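Long-range contacts in dehydrogenase (Sinorhizobium meliloti, PDB 3UOE), which probably works as an oxidoreductase of the malate/L-lactate dehydrogenase (LDH2/MDH2) family: residues A[37-42]-A[74-79]; A[158-163]-A[285-290]; A[181-186]-A[194-199]. All blocks are in the same frame, centred on the assembly; numbering follows the deposited sequence.

Contacts 2 and 3 belong to one mixed seven-stranded sheet, whereas contact 1 joins two helices, its centre about 24 Å from that of contact 2 and 28 Å from that of contact 3. In contact 1 leucine methyls and the long chain of one arginine share the contact; contacts 2 and 3 rest on backbone bonds between antiparallel strands. Contacts 1 and 2 are buried, contact 1 well away from the centre of the chain; contact 3 is partly buried, at one edge of the sheet, where the second subunit packs on one face. The two sheet contacts are joined by a probable hydrogen bond, V159 O to A183 N at 2.8 Å, since strands 156-161 and 182-186 are neighbours.

Contact 1 of 3, residues A[37-42]-A[74-79]; sequences ALLEKR and LLLSRL
The last turn of helix 28-41 packs beside segment 74-79 of helix 72-80 through leucines, with R42 reaching over from just past its end. The two short segments run nearly parallel, at 13°, their axes 10.1 Å apart. L76 sits between them: its CD1 lies 3.9 Å from L38 CB, and its other methyl, CD2, meets L39 CD1 at 3.7 Å. The same L39 CD1 also touches L79 CD1, so one methyl meets two leucines a turn apart. R42 passes across L76 at about a right angle, its chain bent at chi2 (128°), which lays the guanidinium over L76 CB with that carbon under one face, toward the rim. R42 NE gives a weak, bent bond to L76 O (3.3 Å, 139°), while NH1 turns back in plane to L38 O, also weakly. The stronger polar partner, D80, forms a salt bridge with NH2. With an alanine in place of R42, D80 would probably lose its ion-pair mate, and L76 CB and CD2 the guanidinium and CD that cover them. L39 also leans on A49 of helix 46-61, and L38 packs against L351 and L354 of helix 345-355.

Contact 2 of 3, residues A[158-163]-A[285-290]; sequences IVMSTS and GDLLIL
S161 holds its OG opposite the backbone N (chi1 -169°), and this carries the hydroxyl to D286, where OG donates to OD2 at 2.7 Å. The carboxylate oxygen is met on its anti side, 26° out of the plane. T162 turns differently: with chi1 at 59° its OG1 sits between the backbone N and the carbonyl carbon, where it accepts an almost straight bond from G285 N at 3.1 Å. T162 N answers with a bond to G285 O, nearly along the C=O axis, so the end of the strand pair is clasped by both backbone and side chain. These are strands 156-161 and 285-291, antiparallel neighbours within the mixed sheet of the chain, with strand 129-137 on the far side of 285-291. I158 with I289 and M160 with L287 are hydrogen-bonded pairs, each closed by two backbone bonds. On their face the selenomethionine M160, bent at chi3, puts its CE 3.6 Å from L287 CD1, the two chains side by side, and helix 246-264 covers M160 through I256, L259 and V260. On the opposite face V159 CG2 touches L288 CD1 at 3.9 Å, and M113 of helix 109-127 packs on V159.

Contact 3 of 3, residues A[181-186]-A[194-199]; sequences PVAIGI and VLDLAT
V182 and L197 face each other as a hydrogen-bonded pair in the antiparallel beta hairpin of strands 182-186 and 193-197, at one edge of the sheet, with 193-197 the last strand within this chain. Both use an uncommon first torsion: V182 CG1 (chi1 55°) and L197 CG (chi1 63°) each stand between their own backbone N and carbonyl carbon. The two side chains lie alongside one another on one face of the sheet, with V182 CG1 4.2 Å from L197 CG. I184 and L195 form the second hydrogen-bonded pair on this face, their CB atoms 4.3 Å apart. Here the second subunit packs: A255 of that subunit lies on I184, G251 on L195 and K248 on L197, while K248 NZ also bonds A198 O. V182 touches I256 of its own chain. On the other face A183 and D196 form a non-hydrogen-bonded pair. With CG anti to the backbone N (chi1 -176°), the D196 carboxylate lies beside the A183 methyl, OD1 3.9 Å from CB, while OD2 accepts a weak bond from A144 N. Backbone bonds finish the grip: I184 N reaches L195 O at 2.6 Å, and L195 N returns to I184 O at 2.9 Å.

Contact 1 of 3, residues A[37-42]-A[74-79]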
loop_
_atom_site.group_PDB
_atom_site.type_symbol
_atom_site.label_atom_id
_atom_site.label_comp_id
_atom_site.label_asym_id
_atom_site.label_seq_id
_atom_site.Cartn_x
_atom_site.Cartn_y
_atom_site.Cartn_z
ATOM N N ALA A 37 18.138 21.020 -22.642
ATOM C CA ALA A 37 18.059 22.079 -23.645
ATOM C C ALA A 37 16.653 22.194 -24.224
ATOM O O ALA A 37 16.169 23.296 -24.461
ATOM C CB ALA A 37 19.104 21.868 -24.769
ATOM N N LEU A 38 15.999 21.054 -24.442
ATOM C CA LEU A 38 14.628 21.054 -24.936
ATOM C C LEU A 38 13.674 21.687 -23.918
ATOM O O LEU A 38 12.871 22.550 -24.261
ATOM C CB LEU A 38 14.179 19.644 -25.306
ATOM C CG LEU A 38 14.889 19.009 -26.503
ATOM C CD1 LEU A 38 14.655 17.506 -26.534
ATOM C CD2 LEU A 38 14.462 19.660 -27.822
ATOM N N LEU A 39 13.769 21.268 -22.664
ATOM C CA LEU A 39 12.962 21.889 -21.622
ATOM C C LEU A 39 13.210 23.397 -21.593
ATOM O O LEU A 39 12.278 24.193 -21.599
ATOM C CB LEU A 39 13.280 21.293 -20.250
ATOM C CG LEU A 39 12.505 20.095 -19.681
ATOM C CD1 LEU A 39 11.134 19.947 -20.305
ATOM C CD2 LEU A 39 13.287 18.798 -19.765
ATOM N N GLU A 40 14.479 23.785 -21.576
ATOM C CA GLU A 40 14.833 25.191 -21.469
ATOM C C GLU A 40 14.332 26.016 -22.651
ATOM O O GLU A 40 13.978 27.180 -22.485
ATOM C CB GLU A 40 16.341 25.362 -21.271
ATOM C CG GLU A 40 16.824 24.831 -19.931
ATOM C CD GLU A 40 18.322 24.964 -19.737
ATOM O OE1 GLU A 40 19.059 25.108 -20.736
ATOM O OE2 GLU A 40 18.761 24.921 -18.568
ATOM N N LYS A 41 14.293 25.420 -23.837
ATOM C CA LYS A 41 13.714 26.106 -24.991
ATOM C C LYS A 41 12.267 26.511 -24.697
ATOM O O LYS A 41 11.704 27.370 -25.356
ATOM C CB LYS A 41 13.744 25.209 -26.229
ATOM C CG LYS A 41 15.061 25.214 -26.993
ATOM C CD LYS A 41 15.065 24.140 -28.085
ATOM C CE LYS A 41 16.127 24.422 -29.144
ATOM N NZ LYS A 41 17.438 24.806 -28.541
ATOM N N ARG A 42 11.660 25.880 -23.705
ATOM C CA ARG A 42 10.280 26.181 -23.367
ATOM C C ARG A 42 10.142 27.119 -22.152
ATOM O O ARG A 42 9.036 27.338 -21.632
ATOM C CB ARG A 42 9.512 24.867 -23.188
ATOM C CG ARG A 42 9.029 24.313 -24.530
ATOM C CD ARG A 42 9.418 22.862 -24.789
ATOM N NE ARG A 42 8.961 22.446 -26.116
ATOM C CZ ARG A 42 9.761 22.196 -27.152
ATOM N NH1 ARG A 42 11.087 22.272 -27.034
ATOM N NH2 ARG A 42 9.227 21.843 -28.310
ATOM N N LEU A 74 5.822 14.420 -25.049
ATOM C CA LEU A 74 4.482 14.809 -24.640
ATOM C C LEU A 74 4.559 16.039 -23.715
ATOM O O LEU A 74 3.836 17.020 -23.910
ATOM C CB LEU A 74 3.766 13.621 -23.983
ATOM C CG LEU A 74 2.262 13.416 -24.196
ATOM C CD1 LEU A 74 1.879 13.451 -25.664
ATOM C CD2 LEU A 74 1.824 12.106 -23.583
ATOM N N LEU A 75 5.456 15.999 -22.732
ATOM C CA LEU A 75 5.662 17.149 -21.856
ATOM C C LEU A 75 6.063 18.398 -22.648
ATOM O O LEU A 75 5.531 19.489 -22.415
ATOM C CB LEU A 75 6.727 16.847 -20.806
ATOM C CG LEU A 75 6.450 15.675 -19.862
ATOM C CD1 LEU A 75 7.656 15.426 -18.961
ATOM C CD2 LEU A 75 5.190 15.914 -19.028
ATOM N N LEU A 76 7.003 18.233 -23.576
ATOM C CA LEU A 76 7.437 19.336 -24.424
ATOM C C LEU A 76 6.233 19.910 -25.166
ATOM O O LEU A 76 6.052 21.121 -25.242
ATOM C CB LEU A 76 8.513 18.869 -25.414
ATOM C CG LEU A 76 9.840 18.373 -24.820
ATOM C CD1 LEU A 76 10.795 17.903 -25.907
ATOM C CD2 LEU A 76 10.494 19.463 -23.964
ATOM N N SER A 77 5.397 19.025 -25.693
ATOM C CA SER A 77 4.210 19.447 -26.431
ATOM C C SER A 77 3.216 20.185 -25.522
ATOM O O SER A 77 2.638 21.206 -25.899
ATOM C CB SER A 77 3.547 18.232 -27.092
ATOM O OG SER A 77 2.479 18.625 -27.915
ATOM N N ARG A 78 3.030 19.659 -24.319
ATOM C CA ARG A 78 2.104 20.257 -23.368
ATOM C C ARG A 78 2.578 21.640 -22.931
ATOM O O ARG A 78 1.778 22.540 -22.695
ATOM C CB ARG A 78 1.898 19.332 -22.167
ATOM C CG ARG A 78 1.148 18.043 -22.511
ATOM C CD ARG A 78 0.913 17.159 -21.273
ATOM N NE ARG A 78 0.077 17.834 -20.286
ATOM C CZ ARG A 78 -1.251 17.891 -20.336
ATOM N NH1 ARG A 78 -1.916 17.292 -21.324
ATOM N NH2 ARG A 78 -1.917 18.538 -19.386
ATOM N N LEU A 79 3.888 21.802 -22.834
ATOM C CA LEU A 79 4.462 23.093 -22.515
ATOM C C LEU A 79 4.199 24.093 -23.637
ATOM O O LEU A 79 3.732 25.203 -23.388
ATOM C CB LEU A 79 5.964 22.944 -22.273
ATOM C CG LEU A 79 6.354 22.270 -20.957
ATOM C CD1 LEU A 79 7.782 21.765 -21.006
ATOM C CD2 LEU A 79 6.134 23.215 -19.761
#

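Contact 2 of 3, residues A[158-163]-A[285-290]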
loop_
_atom_site.group_PDB
_atom_site.type_symbol
_atom_site.label_atom_id
_atom_site.label_comp_id
_atom_site.label_asym_id
_atom_site.label_seq_id
_atom_site.Cartn_x
_atom_site.Cartn_y
_atom_site.Cartn_z
ATOM N N ILE A 158 6.222 7.927 1.590
ATOM C CA ILE A 158 5.194 7.134 0.936
ATOM C C ILE A 158 4.557 7.984 -0.149
ATOM O O ILE A 158 4.106 9.108 0.113
ATOM C CB ILE A 158 4.139 6.671 1.950
ATOM C CG1 ILE A 158 4.829 5.872 3.060
ATOM C CG2 ILE A 158 3.022 5.858 1.269
ATOM C CD1 ILE A 158 3.896 5.363 4.115
ATOM N N VAL A 159 4.551 7.463 -1.376
ATOM C CA VAL A 159 4.143 8.250 -2.528
ATOM C C VAL A 159 3.125 7.505 -3.371
ATOM O O VAL A 159 3.252 6.297 -3.585
ATOM C CB VAL A 159 5.341 8.610 -3.403
ATOM C CG1 VAL A 159 5.036 9.860 -4.220
ATOM C CG2 VAL A 159 6.574 8.817 -2.544
HETATM N N MSE A 160 2.111 8.234 -3.833
HETATM C CA MSE A 160 1.061 7.682 -4.689
HETATM C C MSE A 160 0.712 8.674 -5.779
HETATM O O MSE A 160 0.823 9.889 -5.594
HETATM C CB MSE A 160 -0.213 7.400 -3.891
HETATM C CG MSE A 160 -0.205 6.104 -3.122
HETATM SE SE MSE A 160 -1.516 6.147 -1.658
HETATM C CE MSE A 160 -3.069 6.827 -2.614
ATOM N N SER A 161 0.270 8.150 -6.914
ATOM C CA SER A 161 -0.160 8.985 -8.019
ATOM C C SER A 161 -1.182 8.176 -8.792
ATOM O O SER A 161 -1.061 6.949 -8.895
ATOM C CB SER A 161 1.033 9.330 -8.917
ATOM O OG SER A 161 0.715 10.340 -9.868
ATOM N N THR A 162 -2.196 8.854 -9.315
ATOM C CA THR A 162 -3.197 8.207 -10.148
ATOM C C THR A 162 -3.005 8.556 -11.628
ATOM O O THR A 162 -2.044 9.243 -11.999
ATOM C CB THR A 162 -4.618 8.569 -9.697
ATOM O OG1 THR A 162 -4.797 9.992 -9.760
ATOM C CG2 THR A 162 -4.872 8.061 -8.275
ATOM N N SER A 163 -3.923 8.091 -12.470
ATOM C CA SER A 163 -3.759 8.229 -13.919
ATOM C C SER A 163 -5.079 8.122 -14.669
ATOM O O SER A 163 -6.131 8.008 -14.059
ATOM C CB SER A 163 -2.835 7.124 -14.429
ATOM O OG SER A 163 -3.546 5.906 -14.501
ATOM N N GLY A 285 -4.220 12.974 -9.423
ATOM C CA GLY A 285 -3.733 13.458 -8.142
ATOM C C GLY A 285 -2.507 12.699 -7.668
ATOM O O GLY A 285 -2.174 11.644 -8.205
ATOM N N ASP A 286 -1.832 13.250 -6.660
ATOM C CA ASP A 286 -0.657 12.628 -6.055
ATOM C C ASP A 286 -0.682 12.897 -4.563
ATOM O O ASP A 286 -1.156 13.940 -4.126
ATOM C CB ASP A 286 0.646 13.184 -6.633
ATOM C CG ASP A 286 0.489 13.682 -8.058
ATOM O OD1 ASP A 286 -0.003 14.816 -8.233
ATOM O OD2 ASP A 286 0.847 12.938 -8.997
ATOM N N LEU A 287 -0.174 11.935 -3.805
ATOM C CA LEU A 287 -0.063 12.034 -2.373
ATOM C C LEU A 287 1.371 11.736 -1.975
ATOM O O LEU A 287 1.995 10.802 -2.496
ATOM C CB LEU A 287 -0.984 11.034 -1.678
ATOM C CG LEU A 287 -2.489 11.196 -1.844
ATOM C CD1 LEU A 287 -3.244 10.056 -1.144
ATOM C CD2 LEU A 287 -2.946 12.570 -1.340
ATOM N N LEU A 288 1.880 12.547 -1.054
ATOM C CA LEU A 288 3.168 12.321 -0.432
ATOM C C LEU A 288 2.977 12.317 1.085
ATOM O O LEU A 288 2.466 13.271 1.657
ATOM C CB LEU A 288 4.159 13.416 -0.834
ATOM C CG LEU A 288 5.490 13.377 -0.075
ATOM C CD1 LEU A 288 6.304 12.142 -0.460
ATOM C CD2 LEU A 288 6.296 14.647 -0.304
ATOM N N ILE A 289 3.354 11.222 1.727
ATOM C CA ILE A 289 3.312 11.152 3.176
ATOM C C ILE A 289 4.721 10.984 3.695
ATOM O O ILE A 289 5.413 10.034 3.327
ATOM C CB ILE A 289 2.480 9.969 3.664
ATOM C CG1 ILE A 289 1.011 10.187 3.331
ATOM C CG2 ILE A 289 2.667 9.771 5.167
ATOM C CD1 ILE A 289 0.252 8.901 3.135
ATOM N N LEU A 290 5.149 11.918 4.534
ATOM C CA LEU A 290 6.454 11.828 5.172
ATOM C C LEU A 290 6.289 11.491 6.645
ATOM O O LEU A 290 5.326 11.912 7.290
ATOM C CB LEU A 290 7.234 13.134 5.023
ATOM C CG LEU A 290 7.654 13.508 3.604
ATOM C CD1 LEU A 290 8.226 14.925 3.596
ATOM C CD2 LEU A 290 8.672 12.495 3.058
#

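Contact 3 of 3, residues A[181-186]-A[194-199]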
loop_
_atom_site.group_PDB
_atom_site.type_symbol
_atom_site.label_atom_id
_atom_site.label_comp_id
_atom_site.label_asym_id
_atom_site.label_seq_id
_atom_site.Cartn_x
_atom_site.Cartn_y
_atom_site.Cartn_z
ATOM N N PRO A 181 0.491 3.615 -9.009
ATOM C CA PRO A 181 1.680 3.147 -8.303
ATOM C C PRO A 181 1.705 3.679 -6.871
ATOM O O PRO A 181 1.170 4.763 -6.575
ATOM C CB PRO A 181 2.839 3.783 -9.083
ATOM C CG PRO A 181 2.229 4.725 -10.077
ATOM C CD PRO A 181 0.753 4.793 -9.847
ATOM N N VAL A 182 2.328 2.905 -5.989
ATOM C CA VAL A 182 2.719 3.403 -4.688
ATOM C C VAL A 182 4.203 3.121 -4.485
ATOM O O VAL A 182 4.690 2.049 -4.827
ATOM C CB VAL A 182 1.912 2.755 -3.565
ATOM C CG1 VAL A 182 2.022 1.237 -3.641
ATOM C CG2 VAL A 182 2.398 3.269 -2.218
ATOM N N ALA A 183 4.924 4.097 -3.948
ATOM C CA ALA A 183 6.332 3.907 -3.620
ATOM C C ALA A 183 6.583 4.127 -2.124
ATOM O O ALA A 183 5.993 5.018 -1.505
ATOM C CB ALA A 183 7.204 4.825 -4.459
ATOM N N ILE A 184 7.456 3.309 -1.546
ATOM C CA ILE A 184 7.792 3.434 -0.132
ATOM C C ILE A 184 9.306 3.464 0.088
ATOM O O ILE A 184 10.015 2.519 -0.251
ATOM C CB ILE A 184 7.154 2.308 0.708
ATOM C CG1 ILE A 184 5.634 2.306 0.532
ATOM C CG2 ILE A 184 7.512 2.465 2.182
ATOM C CD1 ILE A 184 4.926 1.178 1.276
ATOM N N GLY A 185 9.798 4.566 0.645
ATOM C CA GLY A 185 11.212 4.696 0.956
ATOM C C GLY A 185 11.457 4.625 2.453
ATOM O O GLY A 185 10.800 5.310 3.238
ATOM N N ILE A 186 12.406 3.791 2.857
ATOM C CA ILE A 186 12.699 3.634 4.273
ATOM C C ILE A 186 14.200 3.683 4.514
ATOM O O ILE A 186 14.958 2.931 3.900
ATOM C CB ILE A 186 12.086 2.332 4.842
ATOM C CG1 ILE A 186 10.568 2.310 4.589
ATOM C CG2 ILE A 186 12.380 2.218 6.317
ATOM C CD1 ILE A 186 9.844 1.094 5.131
ATOM N N VAL A 194 13.819 0.732 -0.914
ATOM C CA VAL A 194 13.056 1.525 -1.877
ATOM C C VAL A 194 12.094 0.657 -2.686
ATOM O O VAL A 194 12.503 -0.040 -3.612
ATOM C CB VAL A 194 13.972 2.332 -2.852
ATOM C CG1 VAL A 194 13.127 3.106 -3.857
ATOM C CG2 VAL A 194 14.886 3.283 -2.079
ATOM N N LEU A 195 10.814 0.716 -2.322
ATOM C CA LEU A 195 9.771 -0.035 -3.006
ATOM C C LEU A 195 8.991 0.887 -3.930
ATOM O O LEU A 195 8.602 1.979 -3.524
ATOM C CB LEU A 195 8.811 -0.645 -1.987
ATOM C CG LEU A 195 7.640 -1.461 -2.542
ATOM C CD1 LEU A 195 8.131 -2.765 -3.175
ATOM C CD2 LEU A 195 6.619 -1.738 -1.443
ATOM N N ASP A 196 8.768 0.440 -5.164
ATOM C CA ASP A 196 7.991 1.186 -6.157
ATOM C C ASP A 196 7.244 0.184 -7.028
ATOM O O ASP A 196 7.854 -0.608 -7.731
ATOM C CB ASP A 196 8.916 2.043 -7.027
ATOM C CG ASP A 196 8.158 2.929 -8.012
ATOM O OD1 ASP A 196 6.907 2.994 -7.946
ATOM O OD2 ASP A 196 8.822 3.574 -8.853
ATOM N N LEU A 197 5.923 0.197 -6.977
ATOM C CA LEU A 197 5.178 -0.778 -7.754
ATOM C C LEU A 197 3.845 -0.253 -8.258
ATOM O O LEU A 197 3.094 0.392 -7.529
ATOM C CB LEU A 197 4.958 -2.028 -6.922
ATOM C CG LEU A 197 4.125 -1.766 -5.680
ATOM C CD1 LEU A 197 2.751 -2.368 -5.857
ATOM C CD2 LEU A 197 4.820 -2.374 -4.486
ATOM N N ALA A 198 3.571 -0.529 -9.526
ATOM C CA ALA A 198 2.260 -0.286 -10.086
ATOM C C ALA A 198 1.341 -1.368 -9.557
ATOM O O ALA A 198 1.753 -2.523 -9.393
ATOM C CB ALA A 198 2.307 -0.330 -11.611
ATOM N N THR A 199 0.099 -0.996 -9.281
ATOM C CA THR A 199 -0.892 -1.972 -8.862
ATOM C C THR A 199 -1.508 -2.656 -10.077
ATOM O O THR A 199 -2.322 -3.573 -9.937
ATOM C CB THR A 199 -1.974 -1.319 -7.977
ATOM O OG1 THR A 199 -2.453 -0.131 -8.609
ATOM C CG2 THR A 199 -1.381 -0.942 -6.630
#